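Side-chain contacts in glycoside Hydrolase (PDB 5T99), which probably cleaves galactosidic bonds of agarose-derived oligosaccharides as a family 2 glycoside hydrolase, and holds D-galacto-isofagomine in its sugar pocket: residues A371-E374 with A378-D381; G415-E420 with G470-P475; K426-A431 with A463-I468. One frame throughout, in Å; residues are numbered along the deposited sequence.

Contact 1 of 3, residues A371-E374 with A378-D381; sequences AFDE and AKVD
D373 and E374 receive K379 and the chain around it inside one loop of the TIM barrel, the excursion that leaves strand 366-370 and leads to helix 388-403. The tight part begins at the end of the lysine. Its methylene chain runs extended across the aspartate, the two side chains meeting at about a right angle, and delivers NZ to 2.6 Å from the backbone O of D373, in that carbonyl's plane. D373 sets CG opposite its backbone N (chi1 -178°), on the carbonyl side, where OD1 can share that ammonium: a salt bridge of 2.9 Å joins K379 NZ to D373 OD1 from above the carboxylate plane, 58° out of it. N416 O takes another bond from NZ, and N416 ND2 binds OD1. A long, flexible amine suits the place, because it can serve three oxygens. D373 OD2 pairs with R161, and this side chain is about 5 Å from D-galacto-isofagomine. An alanine in place of K379 would probably leave D373 O and N416 O without the donor they share and take one of the two grips on OD1. Buried E374 is equally firm: its OE1 lies 2.9 Å from K379 N (N-H...O angle 154°), met with the same tilt from above its carboxylate plane, while H385 binds OE2. Toward solvent the packing thins. A378 is exposed, its methyl group directed away, and V380 CG2 stays 3.9 Å from E374 OE1, which takes only a weak bond from V380 N at 3.3 Å.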
# COMPACT_ATOMS: atom_id res chain seq x y z
N ALA A 371 -12.01 -5.77 -0.06
CA ALA A 371 -12.01 -7.10 0.54
C ALA A 371 -11.60 -8.23 -0.41
O ALA A 371 -10.80 -9.07 -0.02
CB ALA A 371 -13.39 -7.40 1.13
N PHE A 372 -12.16 -8.24 -1.63
CA PHE A 372 -12.12 -9.41 -2.51
C PHE A 372 -11.97 -9.05 -3.97
O PHE A 372 -12.41 -7.98 -4.41
CB PHE A 372 -13.41 -10.24 -2.39
CG PHE A 372 -13.78 -10.62 -0.98
CD1 PHE A 372 -12.93 -11.38 -0.20
CD2 PHE A 372 -15.00 -10.22 -0.44
CE1 PHE A 372 -13.27 -11.72 1.10
CE2 PHE A 372 -15.35 -10.56 0.86
CZ PHE A 372 -14.48 -11.32 1.63
N ASP A 373 -11.39 -9.98 -4.73
CA ASP A 373 -11.25 -9.86 -6.19
C ASP A 373 -12.25 -10.75 -6.95
O ASP A 373 -12.47 -10.54 -8.15
CB ASP A 373 -9.81 -10.19 -6.61
CG ASP A 373 -9.58 -10.04 -8.09
OD1 ASP A 373 -9.86 -8.95 -8.64
OD2 ASP A 373 -9.14 -11.03 -8.72
N GLU A 374 -12.83 -11.74 -6.28
CA GLU A 374 -13.93 -12.53 -6.87
C GLU A 374 -14.86 -13.03 -5.76
O GLU A 374 -14.45 -13.11 -4.61
CB GLU A 374 -13.38 -13.71 -7.68
CG GLU A 374 -12.58 -14.72 -6.87
CD GLU A 374 -12.01 -15.85 -7.72
OE1 GLU A 374 -11.35 -15.58 -8.73
OE2 GLU A 374 -12.19 -17.03 -7.35
N ALA A 378 -15.60 -17.87 -10.35
CA ALA A 378 -14.13 -17.90 -10.46
C ALA A 378 -13.57 -17.04 -11.59
O ALA A 378 -14.04 -17.12 -12.72
CB ALA A 378 -13.66 -19.34 -10.67
N LYS A 379 -12.58 -16.22 -11.26
CA LYS A 379 -11.68 -15.61 -12.25
C LYS A 379 -10.47 -16.50 -12.45
O LYS A 379 -10.03 -16.65 -13.59
CB LYS A 379 -11.17 -14.25 -11.80
CG LYS A 379 -12.21 -13.14 -11.77
CD LYS A 379 -11.56 -11.87 -11.26
CE LYS A 379 -12.51 -10.70 -11.32
NZ LYS A 379 -12.01 -9.54 -10.56
N VAL A 380 -9.93 -17.04 -11.36
CA VAL A 380 -8.82 -18.01 -11.41
C VAL A 380 -9.25 -19.29 -10.70
O VAL A 380 -10.11 -19.25 -9.84
CB VAL A 380 -7.53 -17.44 -10.78
CG1 VAL A 380 -7.03 -16.25 -11.60
CG2 VAL A 380 -7.73 -17.03 -9.32
N ASP A 381 -8.62 -20.41 -11.07
CA ASP A 381 -9.07 -21.75 -10.63
C ASP A 381 -9.10 -21.96 -9.13
O ASP A 381 -10.01 -22.60 -8.62
CB ASP A 381 -8.20 -22.87 -11.26
CG ASP A 381 -8.59 -23.18 -12.71
OD1 ASP A 381 -7.88 -23.96 -13.35
OD2 ASP A 381 -9.61 -22.65 -13.21

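Contact 2 of 3, residues G415-E420 with G470-P475; sequences GNEILE and GMNYKP. With GIF (D-galacto-isofagomine), chain C; EDO (1,2-ethanediol), chain P.
E417 and N472 meet at their ends: both place CG beside their own backbone N (chi1 -57° and -71°), and E417 then runs out extended, which brings OE2 to the amide of N472. The bond is nearly straight, N472 ND2 pointing to E417 OE2 at 3.2 Å with an N-H...O angle of 172°. OE2 lies near the amide plane of N472, whereas the N-H reaches OE2 on the anti side, well out of the carboxylate plane. A weaker, more bent bond goes from the same ND2 to N416 OD1, 3.3 Å away, an oxygen that also receives R346. Asparagine suits position 472, since one NH2 can serve two acceptors while its OD1 is held by S493, which limits flipping of the amide. D-galacto-isofagomine makes a weak bond from its ring N to E417 OE2, 3.0 Å away, and a 1,2-ethanediol, probably from the crystallisation liquor, donates O2 to the same oxygen. Y473 brings its ring edge to this carboxylate, CE2 lying 4.1 Å from E417 OE2, and its hydroxyl is bonded to E494 and S497. K474 NZ turns back to N472 O at 3.0 Å and also bonds N452 O. Strands 409-416 and 468-472 are the fourth and sixth of the barrel, and E494 belongs to the seventh. An Asn-Glu pair at the C-terminal end of the fourth strand, the Glu just beyond it, marks clan GH-A enzymes, so E417 is probably the acid/base. The bond from N472 would then be a second-shell contact that orients its carboxylate toward the sugar.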
# COMPACT_ATOMS: atom_id res chain seq x y z
N GLY A 415 -15.80 -5.63 -3.57
CA GLY A 415 -15.24 -6.43 -4.63
C GLY A 415 -14.73 -5.61 -5.79
O GLY A 415 -15.03 -4.41 -5.92
N ASN A 416 -13.95 -6.27 -6.63
CA ASN A 416 -13.41 -5.66 -7.83
C ASN A 416 -13.70 -6.51 -9.06
O ASN A 416 -13.31 -7.68 -9.11
CB ASN A 416 -11.90 -5.51 -7.69
CG ASN A 416 -11.24 -5.17 -9.00
OD1 ASN A 416 -11.36 -4.05 -9.50
ND2 ASN A 416 -10.55 -6.15 -9.59
N GLU A 417 -14.37 -5.91 -10.04
CA GLU A 417 -14.62 -6.53 -11.36
C GLU A 417 -15.22 -7.93 -11.29
O GLU A 417 -14.90 -8.79 -12.10
CB GLU A 417 -13.32 -6.56 -12.19
CG GLU A 417 -12.69 -5.19 -12.39
CD GLU A 417 -11.59 -5.17 -13.43
OE1 GLU A 417 -10.88 -6.19 -13.59
OE2 GLU A 417 -11.42 -4.13 -14.07
N ILE A 418 -16.08 -8.16 -10.31
CA ILE A 418 -16.61 -9.50 -10.06
C ILE A 418 -17.52 -9.99 -11.19
O ILE A 418 -18.25 -9.21 -11.80
CB ILE A 418 -17.30 -9.62 -8.68
CG1 ILE A 418 -18.65 -8.85 -8.59
CG2 ILE A 418 -16.31 -9.28 -7.57
CD1 ILE A 418 -18.64 -7.34 -8.64
N LEU A 419 -17.46 -11.30 -11.48
CA LEU A 419 -18.21 -11.88 -12.62
C LEU A 419 -19.74 -11.82 -12.45
O LEU A 419 -20.48 -11.81 -13.45
CB LEU A 419 -17.74 -13.31 -12.90
CG LEU A 419 -16.51 -13.44 -13.82
CD1 LEU A 419 -15.42 -12.43 -13.50
CD2 LEU A 419 -15.96 -14.86 -13.77
N GLU A 420 -20.20 -11.72 -11.20
CA GLU A 420 -21.62 -11.56 -10.88
C GLU A 420 -22.25 -10.30 -11.49
O GLU A 420 -23.48 -10.22 -11.59
CB GLU A 420 -21.84 -11.58 -9.34
CG GLU A 420 -21.66 -12.96 -8.68
CD GLU A 420 -20.20 -13.39 -8.43
OE1 GLU A 420 -19.24 -12.68 -8.85
OE2 GLU A 420 -20.00 -14.46 -7.81
N GLY A 470 -18.32 2.64 -8.13
CA GLY A 470 -17.07 2.89 -8.83
C GLY A 470 -17.09 2.29 -10.23
O GLY A 470 -17.47 1.14 -10.40
N MET A 471 -16.66 3.07 -11.23
CA MET A 471 -16.51 2.58 -12.61
C MET A 471 -15.04 2.34 -12.97
O MET A 471 -14.20 3.21 -12.77
CB MET A 471 -17.11 3.57 -13.60
CG MET A 471 -18.59 3.82 -13.39
SD MET A 471 -19.26 4.93 -14.63
CE MET A 471 -19.59 3.79 -15.94
N ASN A 472 -14.76 1.16 -13.52
CA ASN A 472 -13.42 0.83 -14.03
C ASN A 472 -13.36 1.04 -15.53
O ASN A 472 -14.03 0.34 -16.28
CB ASN A 472 -13.07 -0.61 -13.71
CG ASN A 472 -12.81 -0.83 -12.24
OD1 ASN A 472 -13.20 -0.01 -11.40
ND2 ASN A 472 -12.13 -1.93 -11.92
N TYR A 473 -12.55 2.02 -15.96
CA TYR A 473 -12.22 2.28 -17.38
C TYR A 473 -13.41 2.66 -18.26
O TYR A 473 -13.55 2.12 -19.37
CB TYR A 473 -11.45 1.11 -17.98
CG TYR A 473 -10.30 0.67 -17.11
CD1 TYR A 473 -9.12 1.42 -17.05
CD2 TYR A 473 -10.38 -0.50 -16.35
CE1 TYR A 473 -8.05 1.02 -16.25
CE2 TYR A 473 -9.32 -0.90 -15.56
CZ TYR A 473 -8.16 -0.14 -15.52
OH TYR A 473 -7.14 -0.54 -14.74
N LYS A 474 -14.24 3.59 -17.79
CA LYS A 474 -15.45 4.00 -18.51
C LYS A 474 -15.66 5.52 -18.63
O LYS A 474 -16.81 5.98 -18.56
CB LYS A 474 -16.68 3.36 -17.83
CG LYS A 474 -16.66 1.85 -17.76
CD LYS A 474 -16.82 1.20 -19.13
CE LYS A 474 -16.74 -0.32 -19.00
NZ LYS A 474 -15.37 -0.79 -18.68
N PRO A 475 -14.58 6.30 -18.84
CA PRO A 475 -14.75 7.76 -18.93
C PRO A 475 -15.68 8.19 -20.06
O PRO A 475 -16.42 9.16 -19.91
CB PRO A 475 -13.32 8.28 -19.16
CG PRO A 475 -12.60 7.14 -19.80
CD PRO A 475 -13.20 5.89 -19.20
C GIF C . -8.08 -5.16 -12.51
N GIF C . -8.41 -4.35 -13.67
O GIF C . -5.34 -3.46 -16.70
C1 GIF C . -6.61 -5.04 -12.18
O1 GIF C . -5.88 -6.61 -13.86
C2 GIF C . -5.74 -5.26 -13.42
O2 GIF C . -6.27 -6.00 -11.19
C3 GIF C . -6.12 -4.31 -14.55
C4 GIF C . -7.60 -4.44 -14.88
C5 GIF C . -5.28 -4.58 -15.80
C1 EDO P . -11.75 -3.48 -17.74
O1 EDO P . -12.94 -3.13 -18.48
C2 EDO P . -11.33 -4.92 -18.01
O2 EDO P . -10.48 -5.35 -16.95

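Contact 3 of 3, residues K426-A431 with A463-I468; sequences KGFTVA and AQQVDI
F428 and A431, on one face of helix 427-441, receive Q465 from the loop that leads into strand 468-472; the contact lies on the outer, helical layer of the TIM barrel. Van der Waals contacts make up the first shell, one apolar and one of amide against ring. A431 CB meets Q465 CB at 4.1 Å, and the small alanine probably helps the two backbones come close, the CA atoms of A431 and Q465 being 6.2 Å apart. Q465 then bends at chi2 (-57°), passing its CG 3.7 Å from the backbone O of F428 and bringing its amide to the phenyl ring. NE2 lies 3.6 Å from F428 CD1, the amide and ring planes being 55° apart, an oblique approach rather than a stack. No hydrogen bond links the two segments. The amide is positioned by its own loop, where NE2 donates to the backbone O of N461, a residue that F428 also touches. A glutamine suits this place, partly exposed as it is, because its methylenes lie on the helix while its polar end fastens the loop. Farther out, V466 packs on I414 and S447 of neighbouring barrel strands. On the helix itself, T429 CG2 sits over one face of the F428 ring near its edge, 3.5 Å above the plane. T429 in turn is tied to the start of the helix, since K426 O accepts both T429 N at 2.9 Å and T429 OG1 at 2.6 Å.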
# COMPACT_ATOMS: atom_id res chain seq x y z
N LYS A 426 -29.62 -12.75 -10.55
CA LYS A 426 -29.24 -12.94 -9.14
C LYS A 426 -27.93 -12.31 -8.66
O LYS A 426 -27.69 -12.29 -7.46
CB LYS A 426 -29.25 -14.44 -8.81
CG LYS A 426 -30.64 -15.07 -8.81
CD LYS A 426 -31.52 -14.55 -7.67
CE LYS A 426 -32.81 -15.34 -7.55
NZ LYS A 426 -33.58 -14.96 -6.33
N GLY A 427 -27.10 -11.80 -9.57
CA GLY A 427 -25.80 -11.21 -9.20
C GLY A 427 -25.92 -10.12 -8.13
O GLY A 427 -25.14 -10.10 -7.18
N PHE A 428 -26.94 -9.26 -8.26
CA PHE A 428 -27.21 -8.22 -7.25
C PHE A 428 -27.34 -8.75 -5.81
O PHE A 428 -27.03 -8.03 -4.86
CB PHE A 428 -28.44 -7.35 -7.64
CG PHE A 428 -29.77 -7.94 -7.23
CD1 PHE A 428 -30.42 -7.50 -6.08
CD2 PHE A 428 -30.36 -8.96 -7.97
CE1 PHE A 428 -31.64 -8.04 -5.69
CE2 PHE A 428 -31.57 -9.52 -7.58
CZ PHE A 428 -32.21 -9.05 -6.44
N THR A 429 -27.79 -9.99 -5.64
CA THR A 429 -28.01 -10.56 -4.29
C THR A 429 -26.72 -10.77 -3.51
O THR A 429 -26.70 -10.60 -2.28
CB THR A 429 -28.81 -11.88 -4.34
OG1 THR A 429 -28.02 -12.91 -4.95
CG2 THR A 429 -30.13 -11.69 -5.12
N VAL A 430 -25.65 -11.11 -4.21
CA VAL A 430 -24.35 -11.30 -3.58
C VAL A 430 -23.81 -9.93 -3.18
O VAL A 430 -23.28 -9.77 -2.08
CB VAL A 430 -23.36 -12.09 -4.49
CG1 VAL A 430 -22.06 -12.37 -3.75
CG2 VAL A 430 -23.97 -13.41 -4.95
N ALA A 431 -23.97 -8.93 -4.05
CA ALA A 431 -23.61 -7.56 -3.70
C ALA A 431 -24.37 -7.04 -2.46
O ALA A 431 -23.77 -6.44 -1.56
CB ALA A 431 -23.84 -6.63 -4.88
N ALA A 463 -25.18 -2.13 -8.95
CA ALA A 463 -24.64 -0.81 -8.56
C ALA A 463 -25.46 -0.10 -7.46
O ALA A 463 -24.91 0.65 -6.65
CB ALA A 463 -24.52 0.07 -9.79
N GLN A 464 -26.76 -0.37 -7.43
CA GLN A 464 -27.66 0.23 -6.46
C GLN A 464 -27.58 -0.40 -5.06
O GLN A 464 -28.14 0.15 -4.12
CB GLN A 464 -29.11 0.14 -6.98
CG GLN A 464 -29.41 0.96 -8.24
CD GLN A 464 -28.92 0.34 -9.55
OE1 GLN A 464 -28.47 -0.81 -9.60
NE2 GLN A 464 -28.98 1.12 -10.62
N GLN A 465 -26.89 -1.53 -4.91
CA GLN A 465 -26.81 -2.24 -3.64
C GLN A 465 -25.69 -1.74 -2.73
O GLN A 465 -25.65 -2.10 -1.58
CB GLN A 465 -26.59 -3.73 -3.88
CG GLN A 465 -27.65 -4.39 -4.73
CD GLN A 465 -29.05 -4.24 -4.17
OE1 GLN A 465 -29.28 -4.29 -2.97
NE2 GLN A 465 -30.00 -4.04 -5.07
N VAL A 466 -24.76 -0.96 -3.27
CA VAL A 466 -23.72 -0.31 -2.48
C VAL A 466 -24.05 1.16 -2.42
O VAL A 466 -24.89 1.65 -3.20
CB VAL A 466 -22.28 -0.53 -3.04
CG1 VAL A 466 -21.85 -1.97 -2.81
CG2 VAL A 466 -22.16 -0.19 -4.52
N ASP A 467 -23.42 1.85 -1.49
CA ASP A 467 -23.66 3.28 -1.29
C ASP A 467 -23.10 4.15 -2.43
O ASP A 467 -23.71 5.15 -2.81
CB ASP A 467 -23.08 3.73 0.07
CG ASP A 467 -23.77 3.09 1.26
OD1 ASP A 467 -25.02 3.14 1.34
OD2 ASP A 467 -23.07 2.56 2.14
N ILE A 468 -21.92 3.79 -2.94
CA ILE A 468 -21.22 4.59 -3.95
C ILE A 468 -20.68 3.64 -5.02
O ILE A 468 -19.98 2.67 -4.70
CB ILE A 468 -20.06 5.42 -3.35
CG1 ILE A 468 -20.56 6.34 -2.22
CG2 ILE A 468 -19.41 6.28 -4.43
CD1 ILE A 468 -19.45 6.94 -1.37

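All three contacts belong to the same barrel, but contact 1 is a surface contact, contact 2 is buried at the sugar pocket, and contact 3 is partly buried in the outer layer. Contacts 1 and 2 are joined at N416, a residue shared by the two. Contacts 2 and 3 use successive elements: strand 409-416 precedes helix 427-441, and residues 463-468 run directly into the strand whose end holds 470-472; E420 CB packs on G427 CA at 4.0 Å. Chemistry follows place: ion pairing and backbone capture in the loop, an amide-carboxylate network beside the ligand, and packing without a cross-segment hydrogen bond at the periphery.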